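Local coordinates for protein muramoyltetrapeptide carboxypeptidase (Oxalobacter formigenes OXCC13, PDB 6UUK) that probably acts as a serine-type carboxypeptidase that removes the C-terminal residue from muramoyltetrapeptides derived from bacterial cell-wall peptidoglycan, at residues I108-A122 with L136-V149. Residues are numbered along the deposited sequence; the frame is centred on the assembly and turned at random.
Sequences IMEAATNPDVKIVIA and LDFAKLAKSGKLFV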
ATOM      1  N   ILE B 108     -22.617  13.572  -0.305  1.00 31.41           N
ATOM      2  CA  ILE B 108     -22.953  12.182  -0.589  1.00 29.97           C
ATOM      3  C   ILE B 108     -24.247  11.788   0.113  1.00 26.08           C
ATOM      4  O   ILE B 108     -25.052  11.022  -0.430  1.00 23.84           O
ATOM      5  CB  ILE B 108     -21.787  11.258  -0.191  1.00 35.36           C
ATOM      6  CG1 ILE B 108     -20.480  11.749  -0.814  1.00 35.65           C
ATOM      7  CG2 ILE B 108     -22.064   9.830  -0.632  1.00 33.25           C
ATOM      8  CD1 ILE B 108     -19.276  10.909  -0.450  1.00 32.39           C
HETATM    9  N   MSE B 109     -24.470  12.304   1.317  1.00 20.70           N
HETATM   10  CA  MSE B 109     -25.690  12.013   2.062  1.00 23.25           C
HETATM   11  C   MSE B 109     -26.895  12.702   1.432  1.00 24.82           C
HETATM   12  O   MSE B 109     -28.022  12.219   1.539  1.00 28.46           O
HETATM   13  CB  MSE B 109     -25.548  12.445   3.522  1.00 30.99           C
HETATM   14  CG  MSE B 109     -24.402  11.786   4.276  1.00 36.76           C
HETATM   15 SE   MSE B 109     -24.481   9.837   4.267  1.00 47.27          SE
HETATM   16  CE  MSE B 109     -23.212   9.498   2.833  1.00 25.01           C
ATOM     17  N   GLU B 110     -26.650  13.836   0.774  1.00 25.68           N
ATOM     18  CA  GLU B 110     -27.743  14.600   0.184  1.00 24.97           C
ATOM     19  C   GLU B 110     -28.206  13.991  -1.134  1.00 23.98           C
ATOM     20  O   GLU B 110     -29.411  13.922  -1.400  1.00 30.77           O
ATOM     21  CB  GLU B 110     -27.317  16.055  -0.017  1.00 26.25           C
ATOM     22  CG  GLU B 110     -28.477  17.032  -0.116  1.00 29.07           C
ATOM     23  CD  GLU B 110     -28.019  18.465  -0.302  1.00 29.50           C
ATOM     24  OE1 GLU B 110     -27.596  18.816  -1.423  1.00 30.54           O
ATOM     25  OE2 GLU B 110     -28.073  19.239   0.677  1.00 38.18           O
ATOM     26  N   ALA B 111     -27.265  13.546  -1.972  1.00 20.15           N
ATOM     27  CA  ALA B 111     -27.640  12.941  -3.246  1.00 25.31           C
ATOM     28  C   ALA B 111     -28.313  11.590  -3.050  1.00 26.77           C
ATOM     29  O   ALA B 111     -29.164  11.200  -3.859  1.00 29.50           O
ATOM     30  CB  ALA B 111     -26.411  12.797  -4.142  1.00 18.83           C
ATOM     31  N   ALA B 112     -27.952  10.864  -1.990  1.00 23.42           N
ATOM     32  CA  ALA B 112     -28.573   9.575  -1.711  1.00 16.82           C
ATOM     33  C   ALA B 112     -29.990   9.707  -1.172  1.00 24.87           C
ATOM     34  O   ALA B 112     -30.660   8.685  -0.990  1.00 24.97           O
ATOM     35  CB  ALA B 112     -27.715   8.782  -0.725  1.00 23.18           C
ATOM     36  N   THR B 113     -30.458  10.926  -0.911  1.00 27.22           N
ATOM     37  CA  THR B 113     -31.801  11.158  -0.401  1.00 22.80           C
ATOM     38  C   THR B 113     -32.724  11.801  -1.426  1.00 22.66           C
ATOM     39  O   THR B 113     -33.890  12.063  -1.112  1.00 31.25           O
ATOM     40  CB  THR B 113     -31.749  12.032   0.857  1.00 29.69           C
ATOM     41  OG1 THR B 113     -31.000  13.224   0.584  1.00 29.99           O
ATOM     42  CG2 THR B 113     -31.096  11.277   2.003  1.00 23.61           C
ATOM     43  N   ASN B 114     -32.242  12.061  -2.635  1.00 24.56           N
ATOM     44  CA  ASN B 114     -33.073  12.683  -3.659  1.00 27.31           C
ATOM     45  C   ASN B 114     -33.889  11.614  -4.377  1.00 24.30           C
ATOM     46  O   ASN B 114     -33.304  10.682  -4.942  1.00 20.58           O
ATOM     47  CB  ASN B 114     -32.212  13.450  -4.653  1.00 28.28           C
ATOM     48  CG  ASN B 114     -33.028  14.347  -5.562  1.00 31.73           C
ATOM     49  OD1 ASN B 114     -33.510  13.917  -6.609  1.00 33.72           O
ATOM     50  ND2 ASN B 114     -33.190  15.603  -5.162  1.00 36.63           N
ATOM     51  N   PRO B 115     -35.221  11.699  -4.374  1.00 26.29           N
ATOM     52  CA  PRO B 115     -36.026  10.648  -5.018  1.00 27.71           C
ATOM     53  C   PRO B 115     -35.861  10.586  -6.527  1.00 28.35           C
ATOM     54  O   PRO B 115     -36.145   9.537  -7.118  1.00 26.69           O
ATOM     55  CB  PRO B 115     -37.467  11.019  -4.636  1.00 31.69           C
ATOM     56  CG  PRO B 115     -37.334  11.937  -3.457  1.00 31.56           C
ATOM     57  CD  PRO B 115     -36.058  12.686  -3.674  1.00 30.35           C
ATOM     58  N   ASP B 116     -35.420  11.665  -7.167  1.00 31.50           N
ATOM     59  CA  ASP B 116     -35.245  11.694  -8.612  1.00 29.42           C
ATOM     60  C   ASP B 116     -33.890  11.158  -9.057  1.00 36.98           C
ATOM     61  O   ASP B 116     -33.613  11.142 -10.261  1.00 37.41           O
ATOM     62  CB  ASP B 116     -35.430  13.122  -9.135  1.00 37.46           C
ATOM     63  CG  ASP B 116     -36.766  13.719  -8.740  1.00 37.63           C
ATOM     64  OD1 ASP B 116     -37.766  12.973  -8.705  1.00 36.95           O
ATOM     65  OD2 ASP B 116     -36.815  14.936  -8.460  1.00 51.63           O
ATOM     66  N   VAL B 117     -33.048  10.720  -8.126  1.00 34.69           N
ATOM     67  CA  VAL B 117     -31.716  10.212  -8.433  1.00 24.39           C
ATOM     68  C   VAL B 117     -31.730   8.696  -8.307  1.00 25.20           C
ATOM     69  O   VAL B 117     -32.262   8.151  -7.333  1.00 27.48           O
ATOM     70  CB  VAL B 117     -30.657  10.834  -7.506  1.00 29.98           C
ATOM     71  CG1 VAL B 117     -29.335  10.094  -7.631  1.00 22.46           C
ATOM     72  CG2 VAL B 117     -30.476  12.311  -7.824  1.00 30.57           C
ATOM     73  N   LYS B 118     -31.150   8.017  -9.291  1.00 27.30           N
ATOM     74  CA  LYS B 118     -31.035   6.564  -9.279  1.00 29.34           C
ATOM     75  C   LYS B 118     -29.597   6.080  -9.347  1.00 30.28           C
ATOM     76  O   LYS B 118     -29.257   5.081  -8.708  1.00 28.65           O
ATOM     77  CB  LYS B 118     -31.838   5.965 -10.445  1.00 27.78           C
ATOM     78  CG  LYS B 118     -32.014   4.457 -10.374  1.00 28.53           C
ATOM     79  CD  LYS B 118     -33.031   3.980 -11.397  1.00 37.26           C
ATOM     80  CE  LYS B 118     -34.378   4.655 -11.185  1.00 37.95           C
ATOM     81  NZ  LYS B 118     -35.388   4.223 -12.189  1.00 30.75           N
ATOM     82  N   ILE B 119     -28.739   6.764 -10.100  1.00 29.20           N
ATOM     83  CA  ILE B 119     -27.329   6.415 -10.225  1.00 23.57           C
ATOM     84  C   ILE B 119     -26.500   7.540  -9.622  1.00 22.44           C
ATOM     85  O   ILE B 119     -26.832   8.721  -9.776  1.00 21.43           O
ATOM     86  CB  ILE B 119     -26.938   6.169 -11.696  1.00 29.43           C
ATOM     87  CG1 ILE B 119     -27.883   5.153 -12.338  1.00 28.16           C
ATOM     88  CG2 ILE B 119     -25.496   5.689 -11.801  1.00 28.63           C
ATOM     89  CD1 ILE B 119     -27.614   4.917 -13.807  1.00 20.32           C
ATOM     90  N   VAL B 120     -25.427   7.173  -8.927  1.00 26.55           N
ATOM     91  CA  VAL B 120     -24.513   8.131  -8.315  1.00 23.93           C
ATOM     92  C   VAL B 120     -23.115   7.850  -8.848  1.00 24.23           C
ATOM     93  O   VAL B 120     -22.561   6.769  -8.614  1.00 33.09           O
ATOM     94  CB  VAL B 120     -24.542   8.051  -6.781  1.00 22.14           C
ATOM     95  CG1 VAL B 120     -23.479   8.956  -6.189  1.00 22.79           C
ATOM     96  CG2 VAL B 120     -25.920   8.427  -6.257  1.00 21.46           C
ATOM     97  N   ILE B 121     -22.547   8.819  -9.561  1.00 24.71           N
ATOM     98  CA  ILE B 121     -21.244   8.676 -10.198  1.00 24.31           C
ATOM     99  C   ILE B 121     -20.246   9.585  -9.495  1.00 24.23           C
ATOM    100  O   ILE B 121     -20.587  10.701  -9.083  1.00 32.52           O
ATOM    101  CB  ILE B 121     -21.320   8.984 -11.708  1.00 30.54           C
ATOM    102  CG1 ILE B 121     -19.964   8.750 -12.379  1.00 28.47           C
ATOM    103  CG2 ILE B 121     -21.817  10.404 -11.951  1.00 25.87           C
ATOM    104  CD1 ILE B 121     -20.009   8.820 -13.889  1.00 29.10           C
ATOM    105  N   ALA B 122     -19.018   9.099  -9.346  1.00 23.88           N
ATOM    106  CA  ALA B 122     -17.951   9.864  -8.721  1.00 21.44           C
ATOM    107  C   ALA B 122     -17.241  10.731  -9.753  1.00 23.65           C
ATOM    108  O   ALA B 122     -17.175  10.394 -10.938  1.00 14.40           O
ATOM    109  CB  ALA B 122     -16.945   8.935  -8.040  1.00 21.04           C
ATOM    110  N   LEU B 136     -19.503   9.350   6.849  1.00 26.21           N
ATOM    111  CA  LEU B 136     -20.621   8.783   6.113  1.00 27.35           C
ATOM    112  C   LEU B 136     -21.356   7.750   6.961  1.00 28.57           C
ATOM    113  O   LEU B 136     -20.838   7.244   7.960  1.00 25.33           O
ATOM    114  CB  LEU B 136     -20.138   8.138   4.813  1.00 22.75           C
ATOM    115  CG  LEU B 136     -19.169   8.955   3.957  1.00 27.95           C
ATOM    116  CD1 LEU B 136     -18.719   8.158   2.747  1.00 29.26           C
ATOM    117  CD2 LEU B 136     -19.785  10.277   3.535  1.00 32.57           C
ATOM    118  N   ASP B 137     -22.580   7.440   6.543  1.00 26.96           N
ATOM    119  CA  ASP B 137     -23.415   6.425   7.180  1.00 24.65           C
ATOM    120  C   ASP B 137     -23.728   5.377   6.115  1.00 23.15           C
ATOM    121  O   ASP B 137     -24.712   5.497   5.380  1.00 25.80           O
ATOM    122  CB  ASP B 137     -24.686   7.041   7.767  1.00 25.89           C
ATOM    123  CG  ASP B 137     -25.482   6.056   8.603  1.00 26.09           C
ATOM    124  OD1 ASP B 137     -24.993   4.929   8.829  1.00 30.92           O
ATOM    125  OD2 ASP B 137     -26.600   6.410   9.033  1.00 23.01           O
ATOM    126  N   PHE B 138     -22.883   4.347   6.033  1.00 22.56           N
ATOM    127  CA  PHE B 138     -23.056   3.324   5.010  1.00 20.82           C
ATOM    128  C   PHE B 138     -24.279   2.452   5.262  1.00 26.59           C
ATOM    129  O   PHE B 138     -24.785   1.832   4.322  1.00 26.60           O
ATOM    130  CB  PHE B 138     -21.795   2.465   4.910  1.00 20.81           C
ATOM    131  CG  PHE B 138     -20.593   3.222   4.420  1.00 18.85           C
ATOM    132  CD1 PHE B 138     -19.710   3.803   5.315  1.00 17.35           C
ATOM    133  CD2 PHE B 138     -20.355   3.364   3.063  1.00 18.28           C
ATOM    134  CE1 PHE B 138     -18.606   4.505   4.866  1.00 19.49           C
ATOM    135  CE2 PHE B 138     -19.253   4.066   2.606  1.00 18.12           C
ATOM    136  CZ  PHE B 138     -18.378   4.636   3.510  1.00 16.26           C
ATOM    137  N   ALA B 139     -24.762   2.387   6.505  1.00 24.94           N
ATOM    138  CA  ALA B 139     -26.049   1.749   6.752  1.00 24.57           C
ATOM    139  C   ALA B 139     -27.186   2.559   6.145  1.00 20.64           C
ATOM    140  O   ALA B 139     -28.176   1.987   5.676  1.00 27.59           O
ATOM    141  CB  ALA B 139     -26.267   1.560   8.252  1.00 26.32           C
ATOM    142  N   LYS B 140     -27.059   3.888   6.145  1.00 23.50           N
ATOM    143  CA  LYS B 140     -28.023   4.734   5.451  1.00 27.46           C
ATOM    144  C   LYS B 140     -27.857   4.639   3.940  1.00 29.08           C
ATOM    145  O   LYS B 140     -28.848   4.705   3.202  1.00 34.28           O
ATOM    146  CB  LYS B 140     -27.864   6.184   5.915  1.00 17.92           C
ATOM    147  CG  LYS B 140     -28.794   7.181   5.241  1.00 28.12           C
ATOM    148  CD  LYS B 140     -30.110   7.311   5.990  1.00 23.32           C
ATOM    149  CE  LYS B 140     -30.932   8.472   5.453  1.00 21.43           C
ATOM    150  NZ  LYS B 140     -32.164   8.704   6.258  1.00 22.35           N
ATOM    151  N   LEU B 141     -26.620   4.476   3.464  1.00 27.92           N
ATOM    152  CA  LEU B 141     -26.378   4.392   2.028  1.00 22.72           C
ATOM    153  C   LEU B 141     -26.861   3.065   1.458  1.00 21.42           C
ATOM    154  O   LEU B 141     -27.379   3.016   0.336  1.00 22.21           O
ATOM    155  CB  LEU B 141     -24.891   4.590   1.737  1.00 24.28           C
ATOM    156  CG  LEU B 141     -24.341   5.994   1.973  1.00 20.52           C
ATOM    157  CD1 LEU B 141     -22.826   5.991   1.885  1.00 22.81           C
ATOM    158  CD2 LEU B 141     -24.939   6.960   0.965  1.00 23.78           C
ATOM    159  N   ALA B 142     -26.693   1.975   2.213  1.00 22.49           N
ATOM    160  CA  ALA B 142     -27.150   0.674   1.738  1.00 18.96           C
ATOM    161  C   ALA B 142     -28.666   0.632   1.596  1.00 22.54           C
ATOM    162  O   ALA B 142     -29.188  -0.084   0.734  1.00 24.94           O
ATOM    163  CB  ALA B 142     -26.673  -0.429   2.684  1.00 24.15           C
ATOM    164  N   LYS B 143     -29.384   1.388   2.425  1.00 26.32           N
ATOM    165  CA  LYS B 143     -30.834   1.478   2.333  1.00 28.64           C
ATOM    166  C   LYS B 143     -31.303   2.552   1.361  1.00 22.55           C
ATOM    167  O   LYS B 143     -32.503   2.623   1.074  1.00 30.37           O
ATOM    168  CB  LYS B 143     -31.436   1.755   3.714  1.00 25.54           C
ATOM    169  CG  LYS B 143     -31.132   0.695   4.758  1.00 30.46           C
ATOM    170  CD  LYS B 143     -31.777   1.043   6.089  1.00 29.64           C
ATOM    171  CE  LYS B 143     -31.488  -0.012   7.143  1.00 23.17           C
ATOM    172  NZ  LYS B 143     -32.131   0.319   8.444  1.00 34.05           N
ATOM    173  N   SER B 144     -30.393   3.384   0.850  1.00 20.36           N
ATOM    174  CA  SER B 144     -30.796   4.459  -0.050  1.00 28.01           C
ATOM    175  C   SER B 144     -31.273   3.923  -1.393  1.00 23.89           C
ATOM    176  O   SER B 144     -32.080   4.576  -2.067  1.00 21.36           O
ATOM    177  CB  SER B 144     -29.637   5.435  -0.254  1.00 18.50           C
ATOM    178  OG  SER B 144     -29.201   5.976   0.981  1.00 23.18           O
ATOM    179  N   GLY B 145     -30.795   2.749  -1.798  1.00 22.96           N
ATOM    180  CA  GLY B 145     -31.173   2.181  -3.074  1.00 19.63           C
ATOM    181  C   GLY B 145     -30.503   2.801  -4.277  1.00 21.11           C
ATOM    182  O   GLY B 145     -30.947   2.559  -5.406  1.00 17.99           O
ATOM    183  N   LYS B 146     -29.452   3.590  -4.078  1.00 28.39           N
ATOM    184  CA  LYS B 146     -28.762   4.227  -5.188  1.00 24.74           C
ATOM    185  C   LYS B 146     -27.743   3.276  -5.806  1.00 25.69           C
ATOM    186  O   LYS B 146     -27.243   2.356  -5.153  1.00 23.66           O
ATOM    187  CB  LYS B 146     -28.068   5.509  -4.727  1.00 20.92           C
ATOM    188  CG  LYS B 146     -28.989   6.491  -4.020  1.00 24.55           C
ATOM    189  CD  LYS B 146     -30.187   6.846  -4.888  1.00 20.85           C
ATOM    190  CE  LYS B 146     -31.139   7.778  -4.156  1.00 22.73           C
ATOM    191  NZ  LYS B 146     -32.353   8.076  -4.965  1.00 21.84           N
ATOM    192  N   LEU B 147     -27.441   3.509  -7.080  1.00 25.01           N
ATOM    193  CA  LEU B 147     -26.494   2.688  -7.832  1.00 17.29           C
ATOM    194  C   LEU B 147     -25.198   3.480  -7.964  1.00 23.92           C
ATOM    195  O   LEU B 147     -25.034   4.298  -8.870  1.00 27.57           O
ATOM    196  CB  LEU B 147     -27.068   2.301  -9.192  1.00 25.04           C
ATOM    197  CG  LEU B 147     -27.918   1.028  -9.281  1.00 18.26           C
ATOM    198  CD1 LEU B 147     -29.103   1.061  -8.325  1.00 16.72           C
ATOM    199  CD2 LEU B 147     -28.392   0.809 -10.711  1.00 22.36           C
ATOM    200  N   PHE B 148     -24.268   3.231  -7.044  1.00 22.64           N
ATOM    201  CA  PHE B 148     -22.998   3.943  -7.029  1.00 23.34           C
ATOM    202  C   PHE B 148     -22.032   3.320  -8.029  1.00 20.08           C
ATOM    203  O   PHE B 148     -21.859   2.098  -8.062  1.00 27.70           O
ATOM    204  CB  PHE B 148     -22.391   3.921  -5.626  1.00 20.07           C
ATOM    205  CG  PHE B 148     -23.222   4.630  -4.593  1.00 20.92           C
ATOM    206  CD1 PHE B 148     -22.992   5.963  -4.298  1.00 19.58           C
ATOM    207  CD2 PHE B 148     -24.232   3.964  -3.919  1.00 24.65           C
ATOM    208  CE1 PHE B 148     -23.755   6.619  -3.349  1.00 25.25           C
ATOM    209  CE2 PHE B 148     -24.998   4.614  -2.969  1.00 19.22           C
ATOM    210  CZ  PHE B 148     -24.758   5.943  -2.684  1.00 21.80           C
ATOM    211  N   VAL B 149     -21.403   4.163  -8.846  1.00 19.34           N
ATOM    212  CA  VAL B 149     -20.420   3.721  -9.826  1.00 23.79           C
ATOM    213  C   VAL B 149     -19.136   4.511  -9.625  1.00 19.06           C
ATOM    214  O   VAL B 149     -19.146   5.630  -9.100  1.00 21.59           O
ATOM    215  CB  VAL B 149     -20.932   3.870 -11.278  1.00 26.75           C
ATOM    216  CG1 VAL B 149     -22.226   3.093 -11.473  1.00 30.51           C
ATOM    217  CG2 VAL B 149     -21.130   5.330 -11.628  1.00 27.82           C
TER
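The side chain of selenomethionine Met109 crosses those of Leu136 and Leu141 at about a right angle, its CE 3.6 Å from the CD2 of each. Ala112 CB continues this apolar patch, 3.7 Å from Leu141 CD2, and also meets Ser144. Ser144 OG, anti to its carbonyl carbon (chi1 -58°), bonds back to Lys140 O at 2.6 Å; an alanine here would probably leave that carbonyl without its hydroxyl partner and thin the packing against Ala112. Past the helix, turn 114-117 receives Lys146: its chain, bent at chi2 (-56°), brings NZ to Asn114 O (2.8 Å), on the opposite face of the carbonyl from Val117 N, and toward Val117 O, too close to be trusted in detail. Parallel pairing follows: Leu147 N to Lys118 O, Val120 N to Leu147 O and Val149 N to Val120 O, each 2.9 Å. Val120 CG1 lies 3.6 Å from Phe148 CD1, the side chains running side by side. Ala122 lies about 8 Å, side chain to side chain, from Ser152, the predicted nucleophile. Strands 119-122 and 147-149, whose N-to-C directions differ by 18°, are joined through helix 138-142 in a beta-alpha-beta crossover; strand 55-59 flanks 119-122, helix 155-163 packs on Phe148, and helix 185-196 covers Ile119, Leu147 and Val149 on the other face.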